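Local atomic coordinates of siderophore-interacting protein (PDB entry 6K2L), a protein that probably uses its FAD cofactor to reduce ferric siderophores and so release their iron. Residues A[180-183]-A[184-187]; A[202-206]-A[207-211]. The protein carries 1 engineered substitution. All blocks are in the same frame, centred on the assembly; numbering follows the deposited sequence.

Interaction 1: A[180-183]-A[184-187]; sequences SLPA and GVTL
L181 reaches across a tight type I beta turn, P182 to V185, to meet V185 and L187. The turn leads into strand 185-191, the edge strand, within this chain, of the parallel sheet in the C-terminal, NAD(P)H-domain-like half of the protein. One methyl of L181 does the touching. Its CD1 lies 3.6 Å from V185 CG1 and 3.5 Å from L187 CB, and the L181 side chain meets both partners at about a right angle. CG of L181 stands anti to the carbonyl carbon (chi1 -69°), which brings CD1 to V185 and L187. I166 of the neighbouring strand packs against all three residues.

P182 follows. Its ring touches V185, with CG 4.2 Å from V185 CG2. Its carbonyl closes the turn: V185 N donates to P182 O at 3.0 Å, with a nearly straight N-H...O angle of 167°. The donor sits above the carbonyl plane, 52° out of it. M158 packs on L181, P182 and V185. A183 and G184 fill the two corner positions of the turn. A water beside the turn lies 3.0 Å from P182 O and 2.9 Å from V185 O, and can donate to either.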
loop_
_atom_site.group_PDB
_atom_site.type_symbol
_atom_site.label_atom_id
_atom_site.label_comp_id
_atom_site.label_asym_id
_atom_site.label_seq_id
_atom_site.Cartn_x
_atom_site.Cartn_y
_atom_site.Cartn_z
ATOM N N SER A 180 6.376 5.252 -12.401
ATOM C CA SER A 180 6.278 3.981 -13.102
ATOM C C SER A 180 4.867 3.422 -12.894
ATOM O O SER A 180 4.350 3.383 -11.769
ATOM C CB SER A 180 7.359 2.987 -12.650
ATOM O OG SER A 180 7.318 1.791 -13.438
ATOM N N LEU A 181 4.228 3.048 -14.002
ATOM C CA LEU A 181 2.847 2.626 -14.080
ATOM C C LEU A 181 2.791 1.246 -14.730
ATOM O O LEU A 181 3.760 0.848 -15.387
ATOM C CB LEU A 181 2.062 3.635 -14.917
ATOM C CG LEU A 181 1.800 5.047 -14.413
ATOM C CD1 LEU A 181 1.208 5.807 -15.567
ATOM C CD2 LEU A 181 0.828 5.073 -13.217
ATOM N N PRO A 182 1.695 0.492 -14.583
ATOM C CA PRO A 182 1.488 -0.683 -15.443
ATOM C C PRO A 182 1.611 -0.280 -16.901
ATOM O O PRO A 182 1.261 0.845 -17.273
ATOM C CB PRO A 182 0.064 -1.134 -15.107
ATOM C CG PRO A 182 -0.237 -0.546 -13.780
ATOM C CD PRO A 182 0.607 0.690 -13.614
ATOM N N ALA A 183 2.133 -1.197 -17.726
ATOM C CA ALA A 183 2.386 -0.863 -19.124
ATOM C C ALA A 183 1.117 -0.397 -19.824
ATOM O O ALA A 183 1.168 0.458 -20.715
ATOM C CB ALA A 183 2.981 -2.063 -19.864
ATOM N N GLY A 184 -0.038 -0.940 -19.429
ATOM C CA GLY A 184 -1.298 -0.553 -20.035
ATOM C C GLY A 184 -1.900 0.754 -19.573
ATOM O O GLY A 184 -3.001 1.092 -20.015
ATOM N N VAL A 185 -1.243 1.509 -18.693
ATOM C CA VAL A 185 -1.766 2.798 -18.251
ATOM C C VAL A 185 -0.968 3.912 -18.922
ATOM O O VAL A 185 0.243 4.061 -18.707
ATOM C CB VAL A 185 -1.749 2.932 -16.722
ATOM C CG1 VAL A 185 -2.061 4.368 -16.307
ATOM C CG2 VAL A 185 -2.745 1.969 -16.082
ATOM N N THR A 186 -1.655 4.679 -19.752
ATOM C CA THR A 186 -1.135 5.908 -20.336
ATOM C C THR A 186 -0.822 6.962 -19.267
ATOM O O THR A 186 -1.576 7.131 -18.305
ATOM C CB THR A 186 -2.199 6.444 -21.298
ATOM O OG1 THR A 186 -2.117 5.740 -22.554
ATOM C CG2 THR A 186 -2.082 7.935 -21.478
ATOM N N LEU A 187 0.270 7.706 -19.447
ATOM C CA LEU A 187 0.545 8.877 -18.617
ATOM C C LEU A 187 0.881 10.068 -19.503
ATOM O O LEU A 187 1.793 9.980 -20.328
ATOM C CB LEU A 187 1.691 8.615 -17.648
ATOM C CG LEU A 187 2.093 9.782 -16.744
ATOM C CD1 LEU A 187 0.881 10.401 -16.017
ATOM C CD2 LEU A 187 3.109 9.255 -15.737
HETATM O O HOH W 1 2.856 2.842 -18.889
#

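Interaction 2: A[202-206]-A[207-211]; sequences EYFTS and LPLEE
Y203 O is gripped by S206 and touched by L207, at the C-terminal end of helix 198-205. This is the crossover helix of a beta-alpha-beta unit, between parallel strands 185-191 and 214-218, in a Rossmann-like domain. S206 OG donates to Y203 O at 2.6 Å, tilted 23° from the carbonyl plane. The torsion of S206 (chi1 79°) places OG between its own backbone N and carbonyl carbon, so the hydroxyl folds back onto the last helical turn. S206 N adds a weak bond to the same oxygen and a better one to E202 O. L207 CG packs against Y203 O at 3.5 Å.

The backbone leaves the helix through one more weak bond, from L207 N to F204 O at 3.3 Å.

L207 then turns back and sets its branched end in the corner formed by the rings of Y203 and F204. CG lies over one face of the Y203 ring, and CD2 approaches CE1 of that ring at 3.7 Å. CD1 goes to F204. It sits over the centre of the ring face in a CH-pi contact, 3.9 Å from the centroid and 11° off the ring normal. Each methyl thus has its own main ring, although CD1 also comes near the Y203 ring. H165 of strand 163-170 touches both F204 and L207.

F204 is buried and faces the sheet, where Y140, V142 and A167 pack on it; M228 of helix 222-235 is a further neighbour. Y203 meets the ring of F190. Farther along the loop, CB of L209 points toward the helix segment 202-206. L209 CD2 comes obliquely to F204 CE2 at 4.3 Å.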
loop_
_atom_site.group_PDB
_atom_site.type_symbol
_atom_site.label_atom_id
_atom_site.label_comp_id
_atom_site.label_asym_id
_atom_site.label_seq_id
_atom_site.Cartn_x
_atom_site.Cartn_y
_atom_site.Cartn_z
ATOM N N GLU A 202 -9.709 18.906 -23.259
ATOM C CA GLU A 202 -9.862 18.453 -24.632
ATOM C C GLU A 202 -9.241 17.079 -24.831
ATOM O O GLU A 202 -9.898 16.166 -25.365
ATOM C CB GLU A 202 -9.244 19.464 -25.606
ATOM C CG GLU A 202 -9.228 18.946 -27.034
ATOM C CD GLU A 202 -9.122 20.043 -28.097
ATOM O OE1 GLU A 202 -7.984 20.460 -28.447
ATOM O OE2 GLU A 202 -10.182 20.491 -28.599
ATOM N N TYR A 203 -7.991 16.895 -24.377
ATOM C CA TYR A 203 -7.311 15.620 -24.615
ATOM C C TYR A 203 -8.026 14.471 -23.936
ATOM O O TYR A 203 -8.213 13.414 -24.542
ATOM C CB TYR A 203 -5.874 15.674 -24.135
ATOM C CG TYR A 203 -5.276 14.327 -23.815
ATOM C CD1 TYR A 203 -4.779 13.505 -24.830
ATOM C CD2 TYR A 203 -5.202 13.870 -22.494
ATOM C CE1 TYR A 203 -4.204 12.260 -24.546
ATOM C CE2 TYR A 203 -4.643 12.637 -22.197
ATOM C CZ TYR A 203 -4.135 11.842 -23.230
ATOM O OH TYR A 203 -3.568 10.631 -22.934
ATOM N N PHE A 204 -8.433 14.659 -22.680
ATOM C CA PHE A 204 -9.042 13.560 -21.937
ATOM C C PHE A 204 -10.436 13.254 -22.434
ATOM O O PHE A 204 -10.870 12.098 -22.356
ATOM C CB PHE A 204 -9.100 13.833 -20.428
ATOM C CG PHE A 204 -8.841 12.597 -19.597
ATOM C CD1 PHE A 204 -7.540 12.250 -19.242
ATOM C CD2 PHE A 204 -9.882 11.757 -19.221
ATOM C CE1 PHE A 204 -7.272 11.099 -18.505
ATOM C CE2 PHE A 204 -9.631 10.606 -18.479
ATOM C CZ PHE A 204 -8.311 10.279 -18.123
ATOM N N THR A 205 -11.156 14.266 -22.923
ATOM C CA THR A 205 -12.476 13.991 -23.471
ATOM C C THR A 205 -12.380 13.295 -24.828
ATOM O O THR A 205 -13.303 12.553 -25.185
ATOM C CB THR A 205 -13.294 15.285 -23.556
ATOM O OG1 THR A 205 -12.564 16.286 -24.284
ATOM C CG2 THR A 205 -13.616 15.817 -22.145
ATOM N N SER A 206 -11.272 13.496 -25.573
ATOM C CA SER A 206 -11.053 12.760 -26.819
ATOM C C SER A 206 -10.819 11.258 -26.626
ATOM O O SER A 206 -10.934 10.510 -27.603
ATOM C CB SER A 206 -9.857 13.334 -27.598
ATOM O OG SER A 206 -8.592 12.900 -27.085
ATOM N N LEU A 207 -10.469 10.786 -25.398
ATOM C CA LEU A 207 -10.128 9.367 -25.274
ATOM C C LEU A 207 -11.389 8.507 -25.160
ATOM O O LEU A 207 -12.344 8.878 -24.472
ATOM C CB LEU A 207 -9.241 9.102 -24.058
ATOM C CG LEU A 207 -8.017 9.978 -23.817
ATOM C CD1 LEU A 207 -7.663 9.959 -22.324
ATOM C CD2 LEU A 207 -6.817 9.576 -24.674
ATOM N N PRO A 208 -11.406 7.346 -25.806
ATOM C CA PRO A 208 -12.500 6.394 -25.581
ATOM C C PRO A 208 -12.426 5.793 -24.181
ATOM O O PRO A 208 -11.387 5.284 -23.759
ATOM C CB PRO A 208 -12.268 5.334 -26.660
ATOM C CG PRO A 208 -10.794 5.391 -26.910
ATOM C CD PRO A 208 -10.420 6.842 -26.775
ATOM N N LEU A 209 -13.547 5.826 -23.474
ATOM C CA LEU A 209 -13.609 5.382 -22.093
ATOM C C LEU A 209 -14.490 4.144 -21.978
ATOM O O LEU A 209 -15.555 4.064 -22.596
ATOM C CB LEU A 209 -14.151 6.497 -21.184
ATOM C CG LEU A 209 -13.476 7.869 -21.302
ATOM C CD1 LEU A 209 -14.351 8.950 -20.691
ATOM C CD2 LEU A 209 -12.089 7.853 -20.679
ATOM N N GLU A 210 -14.040 3.188 -21.181
ATOM C CA GLU A 210 -14.860 2.049 -20.818
ATOM C C GLU A 210 -15.822 2.426 -19.706
ATOM O O GLU A 210 -15.405 2.974 -18.683
ATOM C CB GLU A 210 -13.967 0.909 -20.365
ATOM C CG GLU A 210 -13.070 0.436 -21.491
ATOM C CD GLU A 210 -13.820 -0.429 -22.496
ATOM O OE1 GLU A 210 -14.842 -1.037 -22.083
ATOM O OE2 GLU A 210 -13.377 -0.498 -23.678
ATOM N N GLU A 211 -17.108 2.134 -19.896
ATOM C CA GLU A 211 -18.070 2.416 -18.847
ATOM C C GLU A 211 -18.293 1.239 -17.925
ATOM O O GLU A 211 -18.888 1.423 -16.860
ATOM C CB GLU A 211 -19.414 2.865 -19.434
ATOM C CG GLU A 211 -20.210 1.767 -20.096
ATOM C CD GLU A 211 -21.325 2.337 -20.951
ATOM O OE1 GLU A 211 -22.325 2.818 -20.372
ATOM O OE2 GLU A 211 -21.191 2.321 -22.197
#

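Interactions 1 and 2 lie in series along the chain, on the same side of the chain centre, with their own centres about 16 Å apart. Strand 185-191 opens in the first and is followed by the helix that ends in the second. They meet where T186 CG2 packs against Y203 OH at 3.4 Å. Strand 163-170 serves both: I166 touches L181, V185 and L187; H165 touches F204 and L207. H165 ND1 and T186 OG1 make a weak hydrogen bond, beside the place where T186 meets Y203. Both are structural packing away from the bound FAD, interaction 1 at the edge strand, interaction 2 where the crossover helix packs on the sheet. Their centres lie about 19 and 23 Å from the centre of the chain.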